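Long-range contacts in mirolysin (Tannerella forsythia, PDB 6R7V), which hydrolyses peptide bonds as a zinc-dependent metallopeptidase of the pappalysin family, captured here as its latent zymogen: residues V50-Y55 / G117-S122; S58-S63 / I184-F189; E131-K136 / Y166-F171. The protein carries 1 engineered substitution. All blocks are in the same frame, centred on the assembly; numbering follows the deposited sequence.

Contact 1: V50-Y55 / G117-S122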
loop_
_atom_site.group_PDB
_atom_site.type_symbol
_atom_site.label_atom_id
_atom_site.label_comp_id
_atom_site.label_asym_id
_atom_site.label_seq_id
_atom_site.Cartn_x
_atom_site.Cartn_y
_atom_site.Cartn_z
ATOM N N VAL A 50 8.084 -3.709 -10.313
ATOM C CA VAL A 50 8.538 -5.067 -10.554
ATOM C C VAL A 50 7.796 -5.969 -9.584
ATOM O O VAL A 50 7.707 -5.681 -8.376
ATOM C CB VAL A 50 10.074 -5.236 -10.488
ATOM C CG1 VAL A 50 10.659 -4.769 -9.145
ATOM C CG2 VAL A 50 10.491 -6.672 -10.813
ATOM N N VAL A 51 7.186 -7.013 -10.132
ATOM C CA VAL A 51 6.485 -8.021 -9.311
ATOM C C VAL A 51 7.343 -9.261 -9.222
ATOM O O VAL A 51 7.684 -9.867 -10.263
ATOM C CB VAL A 51 5.098 -8.336 -9.903
ATOM C CG1 VAL A 51 4.373 -9.386 -9.046
ATOM C CG2 VAL A 51 4.272 -7.055 -9.979
ATOM N N HIS A 52 7.688 -9.648 -7.987
ATOM C CA HIS A 52 8.488 -10.837 -7.727
ATOM C C HIS A 52 7.599 -11.953 -7.270
ATOM O O HIS A 52 7.169 -11.919 -6.113
ATOM C CB HIS A 52 9.568 -10.598 -6.661
ATOM C CG HIS A 52 10.454 -9.427 -6.916
ATOM N ND1 HIS A 52 11.417 -9.461 -7.899
ATOM C CD2 HIS A 52 10.525 -8.231 -6.272
ATOM C CE1 HIS A 52 12.030 -8.283 -7.855
ATOM N NE2 HIS A 52 11.539 -7.519 -6.870
ATOM N N VAL A 53 7.328 -12.944 -8.146
ATOM C CA VAL A 53 6.534 -14.113 -7.735
ATOM C C VAL A 53 7.504 -15.127 -7.157
ATOM O O VAL A 53 8.439 -15.558 -7.853
ATOM C CB VAL A 53 5.709 -14.705 -8.898
ATOM C CG1 VAL A 53 4.861 -15.890 -8.427
ATOM C CG2 VAL A 53 4.830 -13.639 -9.549
ATOM N N VAL A 54 7.314 -15.474 -5.866
ATOM C CA VAL A 54 8.179 -16.429 -5.180
ATOM C C VAL A 54 7.286 -17.608 -4.853
ATOM O O VAL A 54 6.308 -17.451 -4.122
ATOM C CB VAL A 54 8.837 -15.773 -3.935
ATOM C CG1 VAL A 54 9.756 -16.766 -3.234
ATOM C CG2 VAL A 54 9.602 -14.483 -4.310
ATOM N N TYR A 55 7.565 -18.774 -5.441
ATOM C CA TYR A 55 6.619 -19.870 -5.366
ATOM C C TYR A 55 7.242 -21.172 -4.978
ATOM O O TYR A 55 8.318 -21.533 -5.466
ATOM C CB TYR A 55 5.879 -20.003 -6.733
ATOM C CG TYR A 55 6.755 -20.373 -7.913
ATOM C CD1 TYR A 55 7.456 -19.396 -8.620
ATOM C CD2 TYR A 55 6.868 -21.691 -8.331
ATOM C CE1 TYR A 55 8.311 -19.734 -9.666
ATOM C CE2 TYR A 55 7.710 -22.041 -9.379
ATOM C CZ TYR A 55 8.414 -21.053 -10.057
ATOM O OH TYR A 55 9.221 -21.397 -11.112
ATOM N N GLY A 117 8.874 -7.025 -16.348
ATOM C CA GLY A 117 8.645 -6.508 -15.000
ATOM C C GLY A 117 8.097 -7.546 -14.032
ATOM O O GLY A 117 7.572 -7.197 -12.966
ATOM N N ILE A 118 8.174 -8.838 -14.415
ATOM C CA ILE A 118 7.750 -9.948 -13.577
ATOM C C ILE A 118 8.940 -10.886 -13.411
ATOM O O ILE A 118 9.528 -11.340 -14.424
ATOM C CB ILE A 118 6.531 -10.683 -14.180
ATOM C CG1 ILE A 118 5.307 -9.725 -14.335
ATOM C CG2 ILE A 118 6.182 -11.948 -13.347
ATOM C CD1 ILE A 118 4.165 -10.264 -15.231
ATOM N N THR A 119 9.308 -11.196 -12.163
ATOM C CA THR A 119 10.358 -12.191 -11.921
ATOM C C THR A 119 9.697 -13.421 -11.328
ATOM O O THR A 119 8.628 -13.315 -10.723
ATOM C CB THR A 119 11.469 -11.686 -11.009
ATOM O OG1 THR A 119 10.981 -11.512 -9.667
ATOM C CG2 THR A 119 12.123 -10.384 -11.510
ATOM N N ARG A 120 10.319 -14.571 -11.520
ATOM C CA ARG A 120 9.823 -15.853 -11.031
ATOM C C ARG A 120 10.945 -16.558 -10.307
ATOM O O ARG A 120 11.995 -16.813 -10.909
ATOM C CB ARG A 120 9.321 -16.731 -12.189
ATOM C CG ARG A 120 8.322 -16.075 -13.134
ATOM C CD ARG A 120 6.934 -16.442 -12.735
ATOM N NE ARG A 120 5.904 -15.776 -13.534
ATOM C CZ ARG A 120 4.638 -15.775 -13.174
ATOM N NH1 ARG A 120 4.259 -16.399 -12.066
ATOM N NH2 ARG A 120 3.731 -15.150 -13.916
ATOM N N THR A 121 10.727 -16.900 -9.037
ATOM C CA THR A 121 11.735 -17.561 -8.219
ATOM C C THR A 121 11.115 -18.746 -7.539
ATOM O O THR A 121 10.224 -18.585 -6.708
ATOM C CB THR A 121 12.322 -16.606 -7.161
ATOM O OG1 THR A 121 12.744 -15.394 -7.798
ATOM C CG2 THR A 121 13.487 -17.251 -6.357
ATOM N N SER A 122 11.601 -19.954 -7.868
ATOM C CA SER A 122 11.138 -21.145 -7.168
ATOM C C SER A 122 11.866 -21.185 -5.822
ATOM O O SER A 122 13.003 -20.688 -5.693
ATOM C CB SER A 122 11.378 -22.399 -8.000
ATOM O OG SER A 122 12.756 -22.679 -8.142
HETATM O O HOH W 1 10.685 -13.656 -8.006
#
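Two neighbouring parallel strands of the mixed sheet in this metallopeptidase pair residue by residue, from Val51 beside Ile118 to Tyr55 beside Ser122. A zigzag of backbone bonds joins them. Val51 N gives to Gly117 O (2.9 Å), Thr119 N answers to Val51 O (2.8 Å), and the exchange runs on through Thr119 O, Val53 O and Thr121 O to Tyr55 N. On the face bearing His52, Thr119 and Thr121, with Val54 beside them, polar groups link up. Thr119 OG1, set between its own backbone N and carbonyl carbon (chi1 69°), meets His52 ND1 at 2.7 Å in the imidazole plane. Since His52 NE2 also bonds to Asn153, the rotation of the ring is fixed from both nitrogens. A water lies 2.7 Å from Thr121 OG1, bonds to Thr119 OG1 as well, and donates to Val53 O, which already accepts Thr121 N. The other face, with Val51, Val53 and Ile118, lies against helix 64-77, a placement consistent with the backing helix of metzincin-type catalytic domains. Here Val53 and Arg120 run side by side: Val53 CG2 lies over one face of the guanidinium and Val53 CG1 is 3.7 Å from Arg120 NH1, while the charged head continues to Ile62 and Asp64. At the strand ends Ser122 CA makes a CH-pi contact over the centre of the Tyr55 ring, 4.0 Å from the centroid.

Contact 2: S58-S63 / I184-F189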
loop_
_atom_site.group_PDB
_atom_site.type_symbol
_atom_site.label_atom_id
_atom_site.label_comp_id
_atom_site.label_asym_id
_atom_site.label_seq_id
_atom_site.Cartn_x
_atom_site.Cartn_y
_atom_site.Cartn_z
ATOM N N SER A 58 2.636 -24.865 -7.780
ATOM C CA SER A 58 1.937 -24.320 -8.947
ATOM C C SER A 58 0.891 -23.305 -8.559
ATOM O O SER A 58 0.791 -22.296 -9.251
ATOM C CB SER A 58 1.284 -25.433 -9.764
ATOM O OG SER A 58 0.512 -26.269 -8.916
ATOM N N ALA A 59 0.137 -23.532 -7.446
ATOM C CA ALA A 59 -0.885 -22.550 -7.028
ATOM C C ALA A 59 -0.259 -21.175 -6.768
ATOM O O ALA A 59 -0.877 -20.123 -7.036
ATOM C CB ALA A 59 -1.565 -23.025 -5.751
ATOM N N GLN A 60 0.969 -21.169 -6.221
ATOM C CA GLN A 60 1.650 -19.927 -5.879
ATOM C C GLN A 60 2.276 -19.236 -7.095
ATOM O O GLN A 60 2.591 -18.035 -7.060
ATOM C CB GLN A 60 2.724 -20.205 -4.828
ATOM C CG GLN A 60 2.110 -20.545 -3.486
ATOM C CD GLN A 60 3.072 -21.162 -2.522
ATOM O OE1 GLN A 60 4.292 -21.044 -2.662
ATOM N NE2 GLN A 60 2.550 -21.799 -1.480
ATOM N N ASN A 61 2.434 -19.981 -8.185
ATOM C CA ASN A 61 3.011 -19.447 -9.418
ATOM C C ASN A 61 1.900 -18.831 -10.252
ATOM O O ASN A 61 1.493 -19.372 -11.270
ATOM C CB ASN A 61 3.698 -20.590 -10.154
ATOM C CG ASN A 61 4.662 -20.161 -11.209
ATOM O OD1 ASN A 61 4.987 -18.978 -11.367
ATOM N ND2 ASN A 61 5.143 -21.148 -11.971
ATOM N N ILE A 62 1.407 -17.672 -9.814
ATOM C CA ILE A 62 0.238 -17.027 -10.414
ATOM C C ILE A 62 0.517 -16.492 -11.824
ATOM O O ILE A 62 1.639 -16.132 -12.148
ATOM C CB ILE A 62 -0.350 -15.934 -9.484
ATOM C CG1 ILE A 62 0.664 -14.789 -9.256
ATOM C CG2 ILE A 62 -0.798 -16.581 -8.154
ATOM C CD1 ILE A 62 -0.010 -13.493 -8.706
ATOM N N SER A 63 -0.537 -16.402 -12.636
ATOM C CA SER A 63 -0.444 -16.055 -14.051
ATOM C C SER A 63 -0.044 -14.601 -14.313
ATOM O O SER A 63 -0.261 -13.701 -13.482
ATOM C CB SER A 63 -1.760 -16.356 -14.760
ATOM O OG SER A 63 -2.766 -15.402 -14.439
ATOM N N ILE A 184 2.473 -9.207 -0.856
ATOM C CA ILE A 184 1.072 -9.584 -0.902
ATOM C C ILE A 184 0.916 -11.095 -0.933
ATOM O O ILE A 184 1.627 -11.772 -1.681
ATOM C CB ILE A 184 0.357 -8.942 -2.135
ATOM C CG1 ILE A 184 0.604 -7.405 -2.302
ATOM C CG2 ILE A 184 -1.194 -9.221 -2.084
ATOM C CD1 ILE A 184 -0.019 -6.553 -1.097
ATOM N N HIS A 185 -0.093 -11.619 -0.225
ATOM C CA HIS A 185 -0.380 -13.059 -0.269
ATOM C C HIS A 185 -0.843 -13.401 -1.665
ATOM O O HIS A 185 -1.712 -12.715 -2.209
ATOM C CB HIS A 185 -1.487 -13.354 0.747
ATOM C CG HIS A 185 -1.667 -14.801 1.067
ATOM N ND1 HIS A 185 -1.963 -15.727 0.092
ATOM C CD2 HIS A 185 -1.508 -15.439 2.248
ATOM C CE1 HIS A 185 -2.013 -16.900 0.713
ATOM N NE2 HIS A 185 -1.720 -16.785 2.004
ATOM N N TYR A 186 -0.316 -14.475 -2.239
ATOM C CA TYR A 186 -0.643 -14.884 -3.613
ATOM C C TYR A 186 -2.132 -15.116 -3.829
ATOM O O TYR A 186 -2.594 -14.967 -4.960
ATOM C CB TYR A 186 0.166 -16.131 -4.006
ATOM C CG TYR A 186 -0.355 -17.440 -3.450
ATOM C CD1 TYR A 186 -0.047 -17.848 -2.151
ATOM C CD2 TYR A 186 -1.165 -18.272 -4.219
ATOM C CE1 TYR A 186 -0.557 -19.034 -1.621
ATOM C CE2 TYR A 186 -1.685 -19.454 -3.698
ATOM C CZ TYR A 186 -1.365 -19.838 -2.405
ATOM O OH TYR A 186 -1.836 -21.029 -1.907
ATOM N N LYS A 187 -2.869 -15.536 -2.787
ATOM C CA LYS A 187 -4.285 -15.808 -2.987
ATOM C C LYS A 187 -5.091 -14.531 -3.119
ATOM O O LYS A 187 -6.294 -14.614 -3.391
ATOM C CB LYS A 187 -4.840 -16.615 -1.800
ATOM C CG LYS A 187 -4.421 -18.058 -1.751
ATOM C CD LYS A 187 -4.928 -18.669 -0.454
ATOM C CE LYS A 187 -4.573 -20.126 -0.359
ATOM N NZ LYS A 187 -4.936 -20.677 0.974
ATOM N N HIS A 188 -4.489 -13.355 -2.868
ATOM C CA HIS A 188 -5.264 -12.120 -2.856
ATOM C C HIS A 188 -4.576 -11.050 -3.696
ATOM O O HIS A 188 -4.575 -9.871 -3.340
ATOM C CB HIS A 188 -5.475 -11.685 -1.393
ATOM C CG HIS A 188 -6.132 -12.775 -0.586
ATOM N ND1 HIS A 188 -7.419 -13.182 -0.863
ATOM C CD2 HIS A 188 -5.646 -13.545 0.420
ATOM C CE1 HIS A 188 -7.689 -14.174 -0.020
ATOM N NE2 HIS A 188 -6.656 -14.429 0.773
ATOM N N PHE A 189 -3.981 -11.486 -4.810
ATOM C CA PHE A 189 -3.286 -10.633 -5.753
ATOM C C PHE A 189 -4.041 -10.639 -7.045
ATOM O O PHE A 189 -4.389 -11.713 -7.559
ATOM C CB PHE A 189 -1.826 -11.103 -5.959
ATOM C CG PHE A 189 -0.910 -10.057 -6.529
ATOM C CD1 PHE A 189 -0.572 -10.061 -7.878
ATOM C CD2 PHE A 189 -0.448 -9.009 -5.735
ATOM C CE1 PHE A 189 0.276 -9.078 -8.401
ATOM C CE2 PHE A 189 0.376 -8.021 -6.266
ATOM C CZ PHE A 189 0.773 -8.089 -7.581
HETATM O O HOH W 2 -0.149 -22.206 -0.160
#
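Ala59, Gln60 and Ile62 lie in the loop that carries strand 45-55 into helix 64-77, a helix placed like the backing helix of a metzincin-type domain, and they pack against Tyr186 and Phe189 in the turn that leaves strand 182-185. Two connections of the sheet thus meet. Tyr186 is the centre of the contact. Its CG sits between the backbone N and the carbonyl carbon (chi1 78°), and the ring lies against the loop. Gln60 CG makes a CH-pi contact over the middle of the ring, 3.6 Å from its centroid and 11° off the normal, while Lys187 CG covers the opposite face nearer the rim. The ring is therefore sandwiched between two methylene groups. Ala59 O approaches obliquely, 3.4 Å from Tyr186 CD2, and Ala59 CB touches Tyr186 CE2 at 4.1 Å. A water joins the polar ends, taking a hydrogen bond from Gln60 NE2 (3.0 Å) and bonding to Tyr186 OH (2.7 Å); Gln60 OE1 turns instead to Asn56 N. Deeper in, where Val156 and Ile67 also close around the group, the side chains of Ile62 and Phe189 cross at about a right angle, with Ile62 CD1 3.6 Å from Phe189 CD1.

Contact 3: E131-K136 / Y166-F171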
loop_
_atom_site.group_PDB
_atom_site.type_symbol
_atom_site.label_atom_id
_atom_site.label_comp_id
_atom_site.label_asym_id
_atom_site.label_seq_id
_atom_site.Cartn_x
_atom_site.Cartn_y
_atom_site.Cartn_z
ATOM N N GLU A 131 8.237 -10.933 9.925
ATOM C CA GLU A 131 9.264 -10.714 10.944
ATOM C C GLU A 131 10.690 -10.834 10.381
ATOM O O GLU A 131 11.537 -9.988 10.679
ATOM C CB GLU A 131 9.061 -11.716 12.095
ATOM C CG GLU A 131 7.732 -11.552 12.829
ATOM C CD GLU A 131 6.450 -11.994 12.142
ATOM O OE1 GLU A 131 6.511 -12.872 11.250
ATOM O OE2 GLU A 131 5.377 -11.463 12.509
ATOM N N MET A 132 10.944 -11.863 9.552
ATOM C CA MET A 132 12.246 -12.114 8.936
ATOM C C MET A 132 12.472 -11.311 7.658
ATOM O O MET A 132 13.631 -11.100 7.278
ATOM C CB MET A 132 12.386 -13.608 8.586
ATOM C CG MET A 132 12.424 -14.532 9.789
ATOM S SD MET A 132 12.494 -16.286 9.316
ATOM C CE MET A 132 14.131 -16.358 8.531
ATOM N N ASP A 133 11.376 -10.934 6.939
ATOM C CA ASP A 133 11.455 -10.286 5.610
ATOM C C ASP A 133 12.193 -11.221 4.637
ATOM O O ASP A 133 12.831 -10.777 3.677
ATOM C CB ASP A 133 12.171 -8.908 5.688
ATOM C CG ASP A 133 11.282 -7.696 5.515
ATOM O OD1 ASP A 133 10.144 -7.859 5.011
ATOM O OD2 ASP A 133 11.720 -6.596 5.870
ATOM N N ASN A 134 12.099 -12.538 4.877
ATOM C CA ASN A 134 12.853 -13.491 4.077
ATOM C C ASN A 134 12.436 -13.533 2.592
ATOM O O ASN A 134 13.249 -13.944 1.750
ATOM C CB ASN A 134 12.853 -14.906 4.687
ATOM C CG ASN A 134 11.524 -15.511 5.129
ATOM O OD1 ASN A 134 10.506 -14.831 5.320
ATOM N ND2 ASN A 134 11.520 -16.832 5.337
ATOM N N VAL A 135 11.215 -13.066 2.245
ATOM C CA VAL A 135 10.832 -13.100 0.818
ATOM C C VAL A 135 11.680 -12.093 0.006
ATOM O O VAL A 135 11.752 -12.183 -1.224
ATOM C CB VAL A 135 9.297 -12.835 0.648
ATOM C CG1 VAL A 135 8.957 -11.350 0.831
ATOM C CG2 VAL A 135 8.798 -13.310 -0.718
ATOM N N LYS A 136 12.308 -11.131 0.703
ATOM C CA LYS A 136 13.026 -10.046 0.046
ATOM C C LYS A 136 14.501 -10.335 -0.116
ATOM O O LYS A 136 15.245 -9.463 -0.579
ATOM C CB LYS A 136 12.839 -8.747 0.863
ATOM C CG LYS A 136 11.380 -8.389 1.045
ATOM C CD LYS A 136 11.237 -7.091 1.821
ATOM C CE LYS A 136 9.766 -6.731 1.976
ATOM N NZ LYS A 136 9.549 -5.668 3.003
ATOM N N TYR A 166 1.782 -6.852 3.733
ATOM C CA TYR A 166 2.440 -5.861 4.573
ATOM C C TYR A 166 3.304 -4.945 3.717
ATOM O O TYR A 166 3.729 -5.312 2.618
ATOM C CB TYR A 166 3.245 -6.496 5.712
ATOM C CG TYR A 166 4.491 -7.252 5.313
ATOM C CD1 TYR A 166 5.744 -6.647 5.366
ATOM C CD2 TYR A 166 4.432 -8.608 4.993
ATOM C CE1 TYR A 166 6.902 -7.355 5.053
ATOM C CE2 TYR A 166 5.586 -9.329 4.702
ATOM C CZ TYR A 166 6.821 -8.704 4.760
ATOM O OH TYR A 166 7.962 -9.404 4.454
ATOM N N ALA A 167 3.560 -3.746 4.220
ATOM C CA ALA A 167 4.355 -2.756 3.519
ATOM C C ALA A 167 5.415 -2.212 4.420
ATOM O O ALA A 167 5.243 -2.211 5.644
ATOM C CB ALA A 167 3.448 -1.611 3.073
ATOM N N GLN A 168 6.438 -1.613 3.830
ATOM C CA GLN A 168 7.429 -0.895 4.596
ATOM C C GLN A 168 7.119 0.604 4.441
ATOM O O GLN A 168 6.920 1.078 3.327
ATOM C CB GLN A 168 8.868 -1.241 4.145
ATOM C CG GLN A 168 9.883 -0.618 5.099
ATOM C CD GLN A 168 11.284 -1.061 4.798
ATOM O OE1 GLN A 168 11.660 -2.179 5.100
ATOM N NE2 GLN A 168 12.069 -0.186 4.205
ATOM N N PHE A 169 7.093 1.358 5.551
ATOM C CA PHE A 169 6.762 2.776 5.499
ATOM C C PHE A 169 7.937 3.643 5.049
ATOM O O PHE A 169 9.092 3.283 5.320
ATOM C CB PHE A 169 6.330 3.243 6.899
ATOM C CG PHE A 169 4.973 2.760 7.333
ATOM C CD1 PHE A 169 4.847 1.687 8.207
ATOM C CD2 PHE A 169 3.822 3.380 6.877
ATOM C CE1 PHE A 169 3.585 1.196 8.561
ATOM C CE2 PHE A 169 2.557 2.923 7.274
ATOM C CZ PHE A 169 2.448 1.847 8.127
ATOM N N PRO A 170 7.665 4.847 4.482
ATOM C CA PRO A 170 8.762 5.713 4.025
ATOM C C PRO A 170 9.737 6.148 5.111
ATOM O O PRO A 170 10.910 6.375 4.782
ATOM C CB PRO A 170 8.034 6.948 3.487
ATOM C CG PRO A 170 6.684 6.444 3.067
ATOM C CD PRO A 170 6.347 5.346 4.024
ATOM N N PHE A 171 9.306 6.241 6.393
ATOM C CA PHE A 171 10.251 6.666 7.430
ATOM C C PHE A 171 11.373 5.637 7.633
ATOM O O PHE A 171 12.384 5.950 8.274
ATOM C CB PHE A 171 9.555 6.978 8.788
ATOM C CG PHE A 171 9.273 5.757 9.654
ATOM C CD1 PHE A 171 8.121 5.003 9.469
ATOM C CD2 PHE A 171 10.173 5.352 10.627
ATOM C CE1 PHE A 171 7.865 3.876 10.258
ATOM C CE2 PHE A 171 9.942 4.191 11.381
ATOM C CZ PHE A 171 8.793 3.459 11.180
HETATM O O HOH W 3 10.237 -4.352 5.836
HETATM O O HOH W 4 8.913 -12.211 4.062
HETATM O O HOH W 5 6.983 -4.762 2.749
#
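Asp133 opens the contact with its carboxylate, whose OD1 accepts a hydrogen bond from Tyr166 OH at 2.7 Å, nearly in line with the C-O bond and in the plane of the phenol ring. The other carboxylate oxygen, OD2 of Asp133, takes a hydrogen bond from a water at 2.7 Å that also donates to Gln168 OE1, itself bonded to Thr179 OG1, so one water bridges two acceptors that cannot bond to each other. Next along, Asn134 OD1 receives a weak bond from a second water, which accepts from Val135 N and donates to Tyr166 OH over 3.0 Å; the buried hydroxyl is thereby both donor and acceptor. Val135 CG1 lies 4.2 Å from Tyr166 OH, a loose van der Waals contact. Lys136 closes the segment. Its extended chain reaches Tyr166 tip to tip, with NZ 3.7 Å from Tyr166 CE1, and NZ forms a salt bridge to Asp133 OD1 (3.0 Å) from 39° out of the carboxylate plane. Two donors thus grip this one oxygen, which would favour a charged carboxylate. Lys136 NZ also bonds to Thr179 O and donates to a third water, 2.7 Å from NZ. Tyr166 belongs to strand 165-167, antiparallel to strand 182-185, a position consistent with the upper-rim strand of the metzincin cleft; Ala167 O bonds to Ser8, close in sequence to the zinc ligand Cys6 of the latent form. Around the contact, Val183 of strand 182-185 touches Val135, Lys136 and Tyr166, and Trp155 of strand 152-157 lies against Val135 and Lys136.

How the contacts relate
All three contacts reach one mixed sheet, but in different ways. Contact 1 is a strand pair within it and is only partly buried; it depends on regular backbone bonding. Contacts 2 and 3 are buried and rest on side chains: contact 2 is largely apolar with no direct hydrogen bond across it, whereas contact 3 is polar, built on a tyrosine hydroxyl bonded to a carboxylate, with a lysine and waters around it. Contact 1 touches both others. Arg120 NH1 lies 2.6 Å from Ile62 O of contact 2, and Val54 CG2 packs 3.9 Å from Val135 CG2 of contact 3. Contacts 2 and 3 do not touch, yet they involve the neighbouring strands 182-185 and 165-167.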